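Side-chain contacts in putative oxidoreductase (Mycobacterium avium, PDB 3QHA), which probably catalyses NAD(P)-dependent oxidation of a hydroxy acid, as do its relatives in the 3-hydroxyisobutyrate and 6-phosphogluconate dehydrogenase families: residues B[18-23]-B[32-37]; B[72-77]-B[89-94]; B[82-87]-B[105-110]. All coordinates share one frame; numbering follows the deposited sequence.

Contact 1 (B[18-23]-B[32-37])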
loop_
_atom_site.group_PDB
_atom_site.type_symbol
_atom_site.label_atom_id
_atom_site.label_comp_id
_atom_site.label_asym_id
_atom_site.label_seq_id
_atom_site.Cartn_x
_atom_site.Cartn_y
_atom_site.Cartn_z
ATOM N N LEU B 18 5.661 22.472 -26.006
ATOM C CA LEU B 18 5.331 22.377 -24.584
ATOM C C LEU B 18 5.786 23.591 -23.780
ATOM O O LEU B 18 6.813 24.198 -24.077
ATOM C CB LEU B 18 5.959 21.120 -23.978
ATOM C CG LEU B 18 5.553 19.765 -24.563
ATOM C CD1 LEU B 18 6.203 18.642 -23.762
ATOM C CD2 LEU B 18 4.038 19.596 -24.594
ATOM N N GLY B 19 5.007 23.928 -22.756
ATOM C CA GLY B 19 5.382 24.946 -21.783
ATOM C C GLY B 19 5.259 24.385 -20.380
ATOM O O GLY B 19 4.374 23.568 -20.115
ATOM N N TYR B 20 6.147 24.803 -19.481
ATOM C CA TYR B 20 6.074 24.378 -18.081
ATOM C C TYR B 20 6.318 25.545 -17.128
ATOM O O TYR B 20 7.352 26.211 -17.197
ATOM C CB TYR B 20 7.057 23.238 -17.783
ATOM C CG TYR B 20 6.530 22.303 -16.715
ATOM C CD1 TYR B 20 6.031 21.049 -17.046
ATOM C CD2 TYR B 20 6.489 22.691 -15.377
ATOM C CE1 TYR B 20 5.523 20.198 -16.077
ATOM C CE2 TYR B 20 5.983 21.846 -14.402
ATOM C CZ TYR B 20 5.502 20.603 -14.757
ATOM O OH TYR B 20 5.000 19.764 -13.789
ATOM N N ILE B 21 5.357 25.779 -16.237
ATOM C CA ILE B 21 5.463 26.827 -15.229
ATOM C C ILE B 21 5.491 26.186 -13.840
ATOM O O ILE B 21 4.564 25.461 -13.469
ATOM C CB ILE B 21 4.298 27.829 -15.338
ATOM C CG1 ILE B 21 4.321 28.512 -16.711
ATOM C CG2 ILE B 21 4.381 28.872 -14.228
ATOM C CD1 ILE B 21 3.157 29.440 -16.950
ATOM N N GLY B 22 6.566 26.454 -13.094
ATOM C CA GLY B 22 6.783 25.876 -11.763
ATOM C C GLY B 22 7.750 24.702 -11.795
ATOM O O GLY B 22 7.373 23.599 -12.184
ATOM N N LEU B 23 8.993 24.944 -11.383
ATOM C CA LEU B 23 10.052 23.928 -11.421
ATOM C C LEU B 23 10.480 23.513 -10.012
ATOM O O LEU B 23 11.669 23.494 -9.688
ATOM C CB LEU B 23 11.261 24.453 -12.207
ATOM C CG LEU B 23 10.993 24.888 -13.652
ATOM C CD1 LEU B 23 12.244 25.488 -14.275
ATOM C CD2 LEU B 23 10.489 23.724 -14.484
ATOM N N THR B 32 11.889 18.131 -16.851
ATOM C CA THR B 32 13.124 17.483 -17.293
ATOM C C THR B 32 12.835 16.300 -18.220
ATOM O O THR B 32 13.529 16.108 -19.218
ATOM C CB THR B 32 13.971 17.001 -16.094
ATOM O OG1 THR B 32 14.280 18.112 -15.246
ATOM C CG2 THR B 32 15.272 16.365 -16.569
ATOM N N ARG B 33 11.818 15.509 -17.884
ATOM C CA ARG B 33 11.371 14.412 -18.748
ATOM C C ARG B 33 10.910 14.953 -20.104
ATOM O O ARG B 33 11.169 14.349 -21.144
ATOM C CB ARG B 33 10.240 13.622 -18.071
ATOM C CG ARG B 33 9.496 12.636 -18.971
ATOM C CD ARG B 33 10.392 11.491 -19.421
ATOM N NE ARG B 33 9.684 10.538 -20.276
ATOM C CZ ARG B 33 10.249 9.493 -20.879
ATOM N NH1 ARG B 33 11.548 9.246 -20.735
ATOM N NH2 ARG B 33 9.511 8.686 -21.635
ATOM N N MET B 34 10.240 16.103 -20.081
ATOM C CA MET B 34 9.734 16.736 -21.302
ATOM C C MET B 34 10.813 17.294 -22.244
ATOM O O MET B 34 10.506 17.617 -23.392
ATOM C CB MET B 34 8.745 17.847 -20.951
ATOM C CG MET B 34 7.462 17.344 -20.329
ATOM S SD MET B 34 6.313 18.678 -19.976
ATOM C CE MET B 34 5.068 17.814 -19.020
ATOM N N THR B 35 12.062 17.410 -21.787
ATOM C CA THR B 35 13.149 17.810 -22.691
ATOM C C THR B 35 13.421 16.730 -23.746
ATOM O O THR B 35 14.040 17.003 -24.775
ATOM C CB THR B 35 14.463 18.127 -21.943
ATOM O OG1 THR B 35 14.881 16.988 -21.184
ATOM C CG2 THR B 35 14.282 19.325 -21.020
ATOM N N GLU B 36 12.952 15.512 -23.478
ATOM C CA GLU B 36 13.089 14.389 -24.405
ATOM C C GLU B 36 11.928 14.299 -25.410
ATOM O O GLU B 36 12.008 13.548 -26.384
ATOM C CB GLU B 36 13.228 13.080 -23.618
ATOM C CG GLU B 36 14.549 12.974 -22.855
ATOM C CD GLU B 36 14.465 12.077 -21.631
ATOM O OE1 GLU B 36 14.559 12.604 -20.498
ATOM O OE2 GLU B 36 14.305 10.848 -21.799
ATOM N N TRP B 37 10.859 15.059 -25.169
ATOM C CA TRP B 37 9.736 15.170 -26.106
ATOM C C TRP B 37 10.216 15.875 -27.376
ATOM O O TRP B 37 10.918 16.883 -27.284
ATOM C CB TRP B 37 8.591 15.953 -25.449
ATOM C CG TRP B 37 7.388 16.252 -26.314
ATOM C CD1 TRP B 37 7.004 17.478 -26.779
ATOM C CD2 TRP B 37 6.392 15.325 -26.770
ATOM N NE1 TRP B 37 5.848 17.370 -27.512
ATOM C CE2 TRP B 37 5.449 16.060 -27.520
ATOM C CE3 TRP B 37 6.211 13.944 -26.624
ATOM C CZ2 TRP B 37 4.341 15.461 -28.126
ATOM C CZ3 TRP B 37 5.108 13.348 -27.228
ATOM C CH2 TRP B 37 4.189 14.109 -27.969
#
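Met34 reaches from the segment that follows on helix 27-33 to the strand 18-21, passing Leu18 and ending at the ring of Tyr20. Its CG stands opposite the carbonyl carbon and beside the backbone N (chi1 -67°), and the rest of the chain is extended, which carries SD past Leu18 to Tyr20. CB and CG both lie 3.9 Å from CD1 of Leu18. SD then sits between two neighbours, 3.8 Å from Leu18 CD1 and 3.8 Å from Tyr20 CD1, and CE ends 3.8 Å from Tyr20 CE1. The methionine crosses the tyrosine at about a right angle, and its sulfur lies 81° off the ring normal, beside the ring edge; CE also meets that edge, in the ring plane. This is a Met-aromatic contact of the edge type.

Leu18 has a second neighbour in Trp37, which it crosses at about a right angle. Its CD1 comes to 3.3 Å from Trp37 CD1, a close approach, while Leu18 CG lies 3.5 Å from the same indole carbon. The polar ends are turned to other partners: Trp37 NE1 bonds to Leu16 O, and Tyr20 OH to Thr77 OG1.

The contact lies in the beta-alpha-beta unit of strand 18-21, helix 27-33 and strand 41-44, whose turn and first helical residue carry Gly22, Gly24 and Gly27, a GxGxxG-like pattern consistent with dinucleotide binding. Val41 of the neighbouring strand touches both Leu18 and Met34, and helix 151-164 covers the helical side, with Trp164 against Met34 and Ala160 against Trp37.

Contact 2 (B[72-77]-B[89-94])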
loop_
_atom_site.group_PDB
_atom_site.type_symbol
_atom_site.label_atom_id
_atom_site.label_comp_id
_atom_site.label_asym_id
_atom_site.label_seq_id
_atom_site.Cartn_x
_atom_site.Cartn_y
_atom_site.Cartn_z
ATOM N N ASP B 72 1.776 25.369 -27.276
ATOM C CA ASP B 72 0.489 24.728 -27.573
ATOM C C ASP B 72 -0.128 24.081 -26.337
ATOM O O ASP B 72 -1.351 24.086 -26.175
ATOM C CB ASP B 72 0.656 23.650 -28.648
ATOM C CG ASP B 72 1.213 24.194 -29.948
ATOM O OD1 ASP B 72 2.212 23.631 -30.441
ATOM O OD2 ASP B 72 0.657 25.180 -30.475
ATOM N N LEU B 73 0.718 23.498 -25.489
ATOM C CA LEU B 73 0.270 22.804 -24.282
ATOM C C LEU B 73 1.115 23.259 -23.102
ATOM O O LEU B 73 2.313 22.979 -23.044
ATOM C CB LEU B 73 0.373 21.287 -24.470
ATOM C CG LEU B 73 0.070 20.389 -23.263
ATOM C CD1 LEU B 73 -1.319 20.653 -22.691
ATOM C CD2 LEU B 73 0.219 18.930 -23.651
ATOM N N ILE B 74 0.480 23.953 -22.165
ATOM C CA ILE B 74 1.180 24.621 -21.073
ATOM C C ILE B 74 0.866 23.930 -19.758
ATOM O O ILE B 74 -0.288 23.882 -19.338
ATOM C CB ILE B 74 0.757 26.100 -20.969
ATOM C CG1 ILE B 74 1.074 26.841 -22.270
ATOM C CG2 ILE B 74 1.454 26.777 -19.793
ATOM C CD1 ILE B 74 0.360 28.163 -22.399
ATOM N N HIS B 75 1.902 23.407 -19.110
ATOM C CA HIS B 75 1.758 22.687 -17.852
ATOM C C HIS B 75 2.012 23.618 -16.668
ATOM O O HIS B 75 2.958 24.413 -16.690
ATOM C CB HIS B 75 2.747 21.525 -17.803
ATOM C CG HIS B 75 2.548 20.512 -18.887
ATOM N ND1 HIS B 75 1.664 19.461 -18.771
ATOM C CD2 HIS B 75 3.133 20.377 -20.101
ATOM C CE1 HIS B 75 1.706 18.729 -19.870
ATOM N NE2 HIS B 75 2.588 19.264 -20.694
ATOM N N ILE B 76 1.176 23.516 -15.635
ATOM C CA ILE B 76 1.315 24.350 -14.439
ATOM C C ILE B 76 1.369 23.497 -13.171
ATOM O O ILE B 76 0.438 22.744 -12.879
ATOM C CB ILE B 76 0.148 25.354 -14.316
ATOM C CG1 ILE B 76 0.144 26.328 -15.496
ATOM C CG2 ILE B 76 0.241 26.136 -13.002
ATOM C CD1 ILE B 76 -1.097 27.194 -15.550
ATOM N N THR B 77 2.468 23.625 -12.430
ATOM C CA THR B 77 2.626 22.996 -11.121
ATOM C C THR B 77 3.178 24.029 -10.147
ATOM O O THR B 77 4.381 24.291 -10.134
ATOM C CB THR B 77 3.589 21.789 -11.178
ATOM O OG1 THR B 77 3.112 20.836 -12.133
ATOM C CG2 THR B 77 3.705 21.118 -9.810
ATOM N N GLY B 89 -4.476 33.368 -15.358
ATOM C CA GLY B 89 -4.928 34.733 -15.628
ATOM C C GLY B 89 -3.917 35.544 -16.423
ATOM O O GLY B 89 -4.291 36.346 -17.276
ATOM N N GLU B 90 -2.634 35.329 -16.139
ATOM C CA GLU B 90 -1.540 35.967 -16.876
ATOM C C GLU B 90 -1.399 35.351 -18.272
ATOM O O GLU B 90 -1.222 36.069 -19.257
ATOM C CB GLU B 90 -0.229 35.837 -16.082
ATOM C CG GLU B 90 1.057 36.243 -16.815
ATOM C CD GLU B 90 1.247 37.747 -16.947
ATOM O OE1 GLU B 90 0.362 38.515 -16.514
ATOM O OE2 GLU B 90 2.297 38.161 -17.486
ATOM N N LEU B 91 -1.474 34.023 -18.344
ATOM C CA LEU B 91 -1.420 33.301 -19.622
ATOM C C LEU B 91 -2.595 33.633 -20.550
ATOM O O LEU B 91 -2.440 33.650 -21.773
ATOM C CB LEU B 91 -1.404 31.785 -19.381
ATOM C CG LEU B 91 -0.146 31.154 -18.778
ATOM C CD1 LEU B 91 -0.419 29.701 -18.404
ATOM C CD2 LEU B 91 1.026 31.252 -19.742
ATOM N N ALA B 92 -3.763 33.892 -19.961
ATOM C CA ALA B 92 -5.010 34.066 -20.716
ATOM C C ALA B 92 -4.979 35.245 -21.690
ATOM O O ALA B 92 -5.646 35.212 -22.727
ATOM C CB ALA B 92 -6.191 34.210 -19.757
ATOM N N GLY B 93 -4.206 36.277 -21.357
ATOM C CA GLY B 93 -4.063 37.453 -22.218
ATOM C C GLY B 93 -3.033 37.316 -23.331
ATOM O O GLY B 93 -2.901 38.221 -24.158
ATOM N N HIS B 94 -2.303 36.199 -23.359
ATOM C CA HIS B 94 -1.220 35.999 -24.335
ATOM C C HIS B 94 -1.303 34.713 -25.173
ATOM O O HIS B 94 -0.700 34.642 -26.245
ATOM C CB HIS B 94 0.132 36.040 -23.617
ATOM C CG HIS B 94 0.453 37.370 -23.007
ATOM N ND1 HIS B 94 0.180 37.671 -21.689
ATOM C CD2 HIS B 94 1.027 38.477 -23.535
ATOM C CE1 HIS B 94 0.571 38.906 -21.432
ATOM N NE2 HIS B 94 1.088 39.418 -22.535
#
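Leu91 points from helix 81-92 onto the strand 73-76 and meets two isoleucines, Ile74 and Ile76, that project from the same face of the sheet. The close part of the contact gathers around one methyl group: Leu91 CD1 lies 3.7 Å from Ile74 CG2 and 3.9 Å from Ile76 CD1. The other branch is less tightly engaged, with Leu91 CD2 4.1 Å from Ile74 CD1. In both pairs the aliphatic chains approach tip to tip, with the CA atoms of Ile74 and Leu91 9.2 Å apart. On Ile74, the gamma methyl CG2 is set opposite the backbone N while CG1 lies beside it (chi1 -60°); with CG1 extended to CD1 (chi2 164°), both CG2 and CD1 face the leucine. Ile101 of strand 100-103 touches Leu91 and Ile76, and Val65 touches Leu91 from helix 65-68.

The solvent side is different in character. Glu90 and His94 are exposed, and the last part of the segment makes polar interactions of its own. ND1 of His94 donates to Glu90 O at 3.2 Å, with an N-H...O angle of 167°; the oxygen lies in the imidazole plane, and the donor approaches nearly along the C=O axis. The backbone N of His94 also bonds to Leu91 O, at 3.0 Å.

Across the contact itself, only hydrocarbon groups meet. Its cohesion therefore comes from dispersion and the burial of aliphatic surface, which join the helix of this beta-alpha-beta unit to its first strand. Nothing directional fixes the leucine against the isoleucines; the strand is held by its own backbone bonds to Gly19 and Val100.

Contact 3 (B[82-87]-B[105-110])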
loop_
_atom_site.group_PDB
_atom_site.type_symbol
_atom_site.label_atom_id
_atom_site.label_comp_id
_atom_site.label_asym_id
_atom_site.label_seq_id
_atom_site.Cartn_x
_atom_site.Cartn_y
_atom_site.Cartn_z
ATOM N N ALA B 82 -4.641 29.888 -5.347
ATOM C CA ALA B 82 -4.439 31.317 -5.580
ATOM C C ALA B 82 -3.397 31.555 -6.665
ATOM O O ALA B 82 -3.605 32.371 -7.561
ATOM C CB ALA B 82 -4.031 32.015 -4.289
ATOM N N GLN B 83 -2.286 30.827 -6.586
ATOM C CA GLN B 83 -1.206 30.945 -7.568
ATOM C C GLN B 83 -1.580 30.354 -8.929
ATOM O O GLN B 83 -1.176 30.890 -9.963
ATOM C CB GLN B 83 0.083 30.303 -7.039
ATOM C CG GLN B 83 0.870 31.209 -6.097
ATOM C CD GLN B 83 2.062 30.512 -5.455
ATOM O OE1 GLN B 83 2.764 29.729 -6.098
ATOM N NE2 GLN B 83 2.299 30.804 -4.178
ATOM N N VAL B 84 -2.342 29.260 -8.937
ATOM C CA VAL B 84 -2.829 28.685 -10.193
ATOM C C VAL B 84 -3.712 29.697 -10.920
ATOM O O VAL B 84 -3.514 29.960 -12.106
ATOM C CB VAL B 84 -3.614 27.368 -9.979
ATOM C CG1 VAL B 84 -4.316 26.947 -11.266
ATOM C CG2 VAL B 84 -2.680 26.263 -9.494
ATOM N N ARG B 85 -4.671 30.271 -10.194
ATOM C CA ARG B 85 -5.553 31.298 -10.750
ATOM C C ARG B 85 -4.776 32.463 -11.368
ATOM O O ARG B 85 -5.139 32.952 -12.437
ATOM C CB ARG B 85 -6.527 31.811 -9.682
ATOM C CG ARG B 85 -7.655 30.836 -9.381
ATOM C CD ARG B 85 -8.397 31.174 -8.099
ATOM N NE ARG B 85 -9.347 30.118 -7.746
ATOM C CZ ARG B 85 -10.567 29.976 -8.267
ATOM N NH1 ARG B 85 -11.028 30.830 -9.179
ATOM N NH2 ARG B 85 -11.337 28.971 -7.866
ATOM N N GLU B 86 -3.702 32.893 -10.707
ATOM C CA GLU B 86 -2.904 34.015 -11.204
ATOM C C GLU B 86 -2.132 33.691 -12.483
ATOM O O GLU B 86 -2.150 34.477 -13.427
ATOM C CB GLU B 86 -1.932 34.519 -10.137
ATOM C CG GLU B 86 -1.122 35.729 -10.601
ATOM C CD GLU B 86 -0.593 36.558 -9.453
ATOM O OE1 GLU B 86 -0.887 37.775 -9.408
ATOM O OE2 GLU B 86 0.114 35.987 -8.594
ATOM N N VAL B 87 -1.444 32.552 -12.506
ATOM C CA VAL B 87 -0.658 32.161 -13.677
ATOM C C VAL B 87 -1.546 32.023 -14.916
ATOM O O VAL B 87 -1.211 32.548 -15.978
ATOM C CB VAL B 87 0.128 30.848 -13.438
ATOM C CG1 VAL B 87 0.757 30.345 -14.732
ATOM C CG2 VAL B 87 1.198 31.054 -12.369
ATOM N N SER B 105 -0.913 20.693 -10.027
ATOM C CA SER B 105 -0.811 20.881 -8.578
ATOM C C SER B 105 -2.193 20.958 -7.937
ATOM O O SER B 105 -3.212 20.995 -8.630
ATOM C CB SER B 105 -0.001 22.133 -8.256
ATOM O OG SER B 105 -0.505 23.260 -8.948
ATOM N N THR B 106 -2.216 20.983 -6.608
ATOM C CA THR B 106 -3.462 20.907 -5.866
ATOM C C THR B 106 -4.365 22.117 -6.108
ATOM O O THR B 106 -3.941 23.267 -5.979
ATOM C CB THR B 106 -3.210 20.746 -4.359
ATOM O OG1 THR B 106 -2.406 19.579 -4.133
ATOM C CG2 THR B 106 -4.527 20.602 -3.606
ATOM N N ILE B 107 -5.607 21.822 -6.482
ATOM C CA ILE B 107 -6.666 22.816 -6.597
ATOM C C ILE B 107 -7.964 22.218 -6.045
ATOM O O ILE B 107 -8.081 20.998 -5.899
ATOM C CB ILE B 107 -6.872 23.279 -8.062
ATOM C CG1 ILE B 107 -7.199 22.091 -8.983
ATOM C CG2 ILE B 107 -5.638 24.020 -8.560
ATOM C CD1 ILE B 107 -7.242 22.447 -10.459
ATOM N N SER B 108 -8.919 23.080 -5.711
ATOM C CA SER B 108 -10.271 22.638 -5.372
ATOM C C SER B 108 -10.928 22.175 -6.669
ATOM O O SER B 108 -10.526 22.618 -7.747
ATOM C CB SER B 108 -11.069 23.786 -4.749
ATOM O OG SER B 108 -11.304 24.815 -5.697
ATOM N N ASP B 109 -11.924 21.292 -6.590
ATOM C CA ASP B 109 -12.537 20.772 -7.824
ATOM C C ASP B 109 -13.363 21.829 -8.577
ATOM O O ASP B 109 -13.492 21.752 -9.799
ATOM C CB ASP B 109 -13.337 19.475 -7.589
ATOM C CG ASP B 109 -14.621 19.692 -6.805
ATOM O OD1 ASP B 109 -15.650 19.090 -7.182
ATOM O OD2 ASP B 109 -14.603 20.447 -5.811
ATOM N N THR B 110 -13.892 22.822 -7.862
ATOM C CA THR B 110 -14.607 23.927 -8.511
ATOM C C THR B 110 -13.670 24.909 -9.228
ATOM O O THR B 110 -14.099 25.610 -10.141
ATOM C CB THR B 110 -15.512 24.694 -7.521
ATOM O OG1 THR B 110 -14.851 24.822 -6.258
ATOM C CG2 THR B 110 -16.834 23.960 -7.326
#
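Ser105 OG, hydrogen-bonded to the backbone N of Val78, also packs against CG2 of Val84 at 3.7 Å. Its place is set by the first torsion, which puts the hydroxyl between the backbone N and the carbonyl carbon (chi1 52°) and directs it to the helix 81-92. The apolar half of the contact comes from Ile107. Its CG2, the isoleucine atom that does the touching, lies 3.8 Å from Val84 CG2 and is 4.2 Å from both CB and CG1 of the valine. The two branched side chains cross at about a right angle. The CG2 branch of Val84 serves both the isoleucine and the serine.

Around this pair the chain leads from strand 100-103 into helix 109-119. Ser108 N bonds to Asp81 OD1 at the start of helix 81-92. On the outer side, Leu261 packs on Thr106 and Leu265 on Asp109, both leucines from the second subunit.

The chemistry is thus mixed: the bond to Val78 satisfies the serine hydroxyl beside a hydrocarbon surface, Val84 and Ile107 add nondirectional packing, and the Ser108 N to Asp81 OD1 bond supplies the directional tie between loop and helix.

Overall arrangement
From the N terminus, contact 1 closes first, bringing segment 32-37 back to strand 18-21. Contact 2 opens after it, at strand 73-76, and returns to this strand from segment 89-94. Contact 3 starts within helix 81-92, before contact 2 has closed, and finishes beyond strand 100-103, so contacts 2 and 3 cross. Strands 18-21 and 73-76 are parallel neighbours, with a probable bond between Gly19 O and His75 N, and so join contacts 1 and 2 through the sheet. Val87 touches Ile21 and Ile76, linking contact 3 to both. Contacts 1 and 2 tie helices to the sheet of the Rossmann-type domain, and contact 3 ties helix 81-92 to the segment leading into helix 109-119.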